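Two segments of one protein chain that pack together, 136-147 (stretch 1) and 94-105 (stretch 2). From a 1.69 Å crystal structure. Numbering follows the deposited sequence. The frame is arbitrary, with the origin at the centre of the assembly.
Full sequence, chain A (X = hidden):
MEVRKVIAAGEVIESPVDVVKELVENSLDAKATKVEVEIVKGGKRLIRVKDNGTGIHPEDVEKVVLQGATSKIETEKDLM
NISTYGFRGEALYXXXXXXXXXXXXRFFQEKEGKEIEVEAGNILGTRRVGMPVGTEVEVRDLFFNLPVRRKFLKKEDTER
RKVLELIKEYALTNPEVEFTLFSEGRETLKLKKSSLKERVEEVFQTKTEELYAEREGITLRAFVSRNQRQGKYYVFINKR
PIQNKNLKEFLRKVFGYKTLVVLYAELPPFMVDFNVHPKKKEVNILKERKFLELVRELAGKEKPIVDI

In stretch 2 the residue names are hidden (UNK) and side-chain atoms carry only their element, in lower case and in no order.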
# COMPACT_ATOMS: atom_id res chain seq x y z
N GLU A 136 15.39 -1.60 -0.10
CA GLU A 136 14.77 -2.60 -0.95
C GLU A 136 14.65 -3.87 -0.12
O GLU A 136 15.64 -4.32 0.46
CB GLU A 136 15.64 -2.82 -2.21
CG GLU A 136 14.95 -3.81 -3.13
CD GLU A 136 15.53 -3.64 -4.53
OE1 GLU A 136 14.72 -3.41 -5.44
OE2 GLU A 136 16.76 -3.54 -4.58
N VAL A 137 13.45 -4.46 -0.05
CA VAL A 137 13.22 -5.69 0.70
C VAL A 137 12.71 -6.73 -0.29
O VAL A 137 11.83 -6.43 -1.13
CB VAL A 137 12.19 -5.42 1.83
CG1 VAL A 137 12.00 -6.70 2.68
CG2 VAL A 137 12.74 -4.30 2.68
N GLU A 138 13.29 -7.93 -0.25
CA GLU A 138 12.88 -9.04 -1.11
C GLU A 138 12.46 -10.16 -0.19
O GLU A 138 13.25 -10.60 0.63
CB GLU A 138 14.03 -9.51 -2.01
CG GLU A 138 14.40 -8.36 -2.89
CD GLU A 138 15.44 -8.69 -3.91
OE1 GLU A 138 15.77 -9.88 -4.02
OE2 GLU A 138 15.91 -7.74 -4.58
N VAL A 139 11.21 -10.61 -0.35
CA VAL A 139 10.65 -11.71 0.43
C VAL A 139 10.33 -12.87 -0.53
O VAL A 139 9.50 -12.71 -1.44
CB VAL A 139 9.39 -11.22 1.16
CG1 VAL A 139 8.76 -12.33 1.94
CG2 VAL A 139 9.86 -10.04 2.05
N ARG A 140 11.09 -13.96 -0.42
CA ARG A 140 10.94 -15.07 -1.34
C ARG A 140 10.38 -16.28 -0.63
O ARG A 140 10.72 -16.51 0.53
CB ARG A 140 12.29 -15.46 -1.97
CG ARG A 140 12.74 -14.44 -3.04
CD ARG A 140 14.01 -14.92 -3.77
NE ARG A 140 14.19 -14.04 -4.93
CZ ARG A 140 13.55 -14.19 -6.10
NH1 ARG A 140 12.69 -15.20 -6.30
NH2 ARG A 140 13.75 -13.32 -7.07
N ASP A 141 9.65 -17.09 -1.40
CA ASP A 141 9.18 -18.41 -0.99
C ASP A 141 8.44 -18.35 0.34
O ASP A 141 8.76 -19.07 1.29
CB ASP A 141 10.36 -19.36 -0.89
CG ASP A 141 10.93 -19.68 -2.25
OD1 ASP A 141 10.32 -19.27 -3.27
OD2 ASP A 141 11.97 -20.36 -2.29
N LEU A 142 7.42 -17.48 0.36
CA LEU A 142 6.74 -17.17 1.61
C LEU A 142 6.15 -18.47 2.12
O LEU A 142 5.62 -19.27 1.32
CB LEU A 142 5.68 -16.11 1.37
CG LEU A 142 4.79 -15.63 2.54
CD1 LEU A 142 5.74 -14.95 3.54
CD2 LEU A 142 3.66 -14.71 2.07
N PHE A 143 6.29 -18.71 3.44
CA PHE A 143 5.85 -19.95 4.16
C PHE A 143 6.50 -21.23 3.60
O PHE A 143 5.92 -22.32 3.69
CB PHE A 143 4.32 -20.07 4.13
CG PHE A 143 3.60 -18.85 4.65
CD1 PHE A 143 3.88 -18.41 5.96
CD2 PHE A 143 2.66 -18.21 3.86
CE1 PHE A 143 3.20 -17.28 6.46
CE2 PHE A 143 1.97 -17.07 4.37
CZ PHE A 143 2.30 -16.64 5.69
N PHE A 144 7.72 -21.15 3.03
CA PHE A 144 8.38 -22.39 2.59
C PHE A 144 8.61 -23.36 3.75
O PHE A 144 8.62 -24.61 3.56
CB PHE A 144 9.71 -22.05 1.93
CG PHE A 144 10.78 -21.76 2.91
CD1 PHE A 144 10.92 -20.49 3.41
CD2 PHE A 144 11.73 -22.73 3.26
CE1 PHE A 144 11.93 -20.18 4.31
CE2 PHE A 144 12.75 -22.44 4.14
CZ PHE A 144 12.87 -21.14 4.67
N ASN A 145 8.82 -22.82 4.96
CA ASN A 145 8.97 -23.51 6.22
C ASN A 145 7.64 -23.98 6.83
O ASN A 145 7.69 -24.74 7.81
CB ASN A 145 9.74 -22.61 7.24
CG ASN A 145 9.01 -21.24 7.54
OD1 ASN A 145 8.41 -20.65 6.64
ND2 ASN A 145 9.17 -20.68 8.81
N LEU A 146 6.50 -23.59 6.26
CA LEU A 146 5.16 -24.03 6.71
C LEU A 146 4.37 -24.55 5.52
O LEU A 146 3.49 -23.86 5.00
CB LEU A 146 4.38 -22.88 7.38
CG LEU A 146 5.20 -22.24 8.50
CD1 LEU A 146 4.59 -20.93 9.05
CD2 LEU A 146 5.23 -23.32 9.55
N PRO A 147 4.64 -25.77 5.08
CA PRO A 147 4.08 -26.21 3.80
C PRO A 147 2.56 -26.30 3.81
O PRO A 147 1.95 -26.08 2.77
CB PRO A 147 4.76 -27.56 3.56
CG PRO A 147 5.52 -27.94 4.88
CD PRO A 147 5.71 -26.64 5.60
N UNK A 94 8.76 -10.81 11.86
CA UNK A 94 7.73 -11.78 11.59
C UNK A 94 7.75 -12.15 10.10
O UNK A 94 7.57 -13.33 9.76
c UNK A 94 6.40 -11.21 12.14
o UNK A 94 5.56 -10.82 11.08
N UNK A 95 8.10 -11.21 9.20
CA UNK A 95 8.20 -11.54 7.76
C UNK A 95 9.43 -12.40 7.49
O UNK A 95 9.37 -13.37 6.74
c UNK A 95 6.90 -9.51 6.99
c UNK A 95 8.60 -10.54 5.39
c UNK A 95 6.94 -8.11 6.38
c UNK A 95 8.25 -10.26 6.91
N UNK A 96 10.55 -12.07 8.11
CA UNK A 96 11.78 -12.82 7.79
C UNK A 96 11.76 -14.22 8.36
O UNK A 96 12.47 -15.11 7.88
c UNK A 96 12.96 -12.06 8.34
o UNK A 96 12.95 -12.09 9.79
N UNK A 97 10.91 -14.45 9.35
CA UNK A 97 10.94 -15.78 9.95
C UNK A 97 10.10 -16.80 9.17
O UNK A 97 10.01 -17.98 9.58
o UNK A 97 9.16 -15.26 11.51
c UNK A 97 10.50 -15.64 11.40
N UNK A 98 9.54 -16.40 8.05
CA UNK A 98 8.52 -17.16 7.34
C UNK A 98 8.85 -17.04 5.85
O UNK A 98 8.02 -17.25 4.99
c UNK A 98 6.48 -15.50 7.06
c UNK A 98 6.37 -17.57 8.67
c UNK A 98 7.16 -16.62 7.85
N UNK A 99 10.09 -16.65 5.55
CA UNK A 99 10.52 -16.44 4.20
C UNK A 99 12.03 -16.53 4.12
O UNK A 99 12.74 -16.59 5.14
c UNK A 99 10.11 -15.06 3.61
o UNK A 99 10.72 -14.00 4.31
N UNK A 100 12.47 -16.51 2.90
CA UNK A 100 13.86 -16.27 2.48
C UNK A 100 13.97 -14.78 2.16
O UNK A 100 13.49 -14.31 1.12
c UNK A 100 14.35 -18.71 1.51
c UNK A 100 14.63 -20.94 0.21
n UNK A 100 14.44 -21.54 1.55
c UNK A 100 14.24 -17.14 1.28
c UNK A 100 14.19 -19.46 0.17
N UNK A 101 14.60 -14.06 3.05
CA UNK A 101 14.39 -12.63 3.24
C UNK A 101 15.68 -11.90 2.95
O UNK A 101 16.71 -12.21 3.56
c UNK A 101 13.92 -12.39 4.69
c UNK A 101 13.75 -10.95 5.07
c UNK A 101 12.33 -8.99 5.39
c UNK A 101 13.37 -8.30 5.87
c UNK A 101 12.48 -10.33 5.03
c UNK A 101 14.64 -8.90 5.98
c UNK A 101 14.81 -10.24 5.62
N UNK A 102 15.65 -10.90 2.07
CA UNK A 102 16.79 -10.00 2.02
C UNK A 102 16.34 -8.57 2.28
O UNK A 102 15.30 -8.14 1.80
c UNK A 102 19.14 -11.16 -0.86
c UNK A 102 18.32 -11.28 0.40
c UNK A 102 17.50 -10.04 0.64
n UNK A 102 19.98 -12.54 -2.72
c UNK A 102 19.75 -12.52 -1.24
N UNK A 103 17.12 -7.81 3.00
CA UNK A 103 16.85 -6.37 3.06
C UNK A 103 18.14 -5.64 2.75
O UNK A 103 19.15 -5.91 3.37
c UNK A 103 16.37 -5.96 4.44
c UNK A 103 14.96 -4.23 5.80
c UNK A 103 16.15 -4.45 4.78
c UNK A 103 17.34 -3.79 5.35
N UNK A 104 18.12 -4.75 1.78
CA UNK A 104 19.27 -3.90 1.55
C UNK A 104 18.86 -2.45 1.75
O UNK A 104 17.74 -2.07 1.41
c UNK A 104 19.75 -4.10 -2.38
n UNK A 104 19.08 -7.70 -2.97
n UNK A 104 19.89 -5.57 -2.45
n UNK A 104 17.77 -5.83 -3.34
c UNK A 104 18.93 -6.36 -2.92
c UNK A 104 18.98 -3.75 -1.07
c UNK A 104 19.88 -4.13 0.13
N UNK A 105 19.75 -1.64 2.32
CA UNK A 105 19.42 -0.23 2.60
C UNK A 105 20.68 0.64 2.62
O UNK A 105 21.74 0.25 3.13
o UNK A 105 18.20 1.25 4.11
c UNK A 105 18.69 -0.06 3.95
O HOH W 1 15.10 -13.02 -0.70
O HOH W 2 18.54 -10.26 -4.14

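Position 94 has one carbon and then one oxygen, out of reach of stretch 1. It is serine, S94. Position 95 has four carbons, forked at the first, with one arm two carbons long. A carbon of the short arm lies 3.6 Å from V139 CG2. This is isoleucine, I95. Position 96 again has one carbon and one oxygen, and points away from stretch 1. It is S96.

Position 97 has the same two atoms, and its oxygen bonds back to S94 O at 3.1 Å. It is S97. Its backbone O accepts a weak hydrogen bond from N145 ND2 at 2.9 Å. Position 98 has one carbon carrying two more. One of these is 3.6 Å from L142 CD1; the other is 3.8 Å from both F143 CD1 and L146 CD1. This is valine, V98. Its backbone O accepts a hydrogen bond from F143 N at 2.7 Å.

Position 99 has one carbon and one oxygen. The carbon packs on V139 CG1 at 3.5 Å, while the oxygen bonds I95 O at 2.9 Å. It is S99. Position 100 has four carbons in a row ending in nitrogen. That nitrogen sits over one face of the F144 ring, 3.2 Å from CE2, a cation-pi contact. This is lysine, K100.

Position 101 has one carbon and then a six-carbon ring, with one ring carbon 3.6 Å from V137 CG1. It is phenylalanine, F101. Position 102 has another row of four carbons ending in nitrogen. Its CB is 4.4 Å from E138 CB, and a water joins the nitrogen to E138 OE1. It is K102. Position 103 has four carbons, forked at the second, one of them 3.8 Å from V137 CG2. It is leucine, L103.

Position 104 has three carbons, a nitrogen, then a carbon carrying two nitrogens. One terminal nitrogen lies 2.8 Å from E136 OE2 and 2.9 Å from E138 OE2. This is arginine, R104, and NH1 makes both salt bridges. Position 105 has one carbon and one oxygen, without contact to stretch 1. It is S105.

The contact is built on two antiparallel strands, with paired backbone hydrogen bonds at R140 and K100, E138 and K102, and E136 and R104. Side chains alternate between the faces. V137, V139, F101 and L103 form an apolar face, while the opposite face carries the charged residues, where R104 links two glutamates. Beyond the strands, F143 N bonds V98 O.

Stretch 2 94-105: SISSVSKFKLRS
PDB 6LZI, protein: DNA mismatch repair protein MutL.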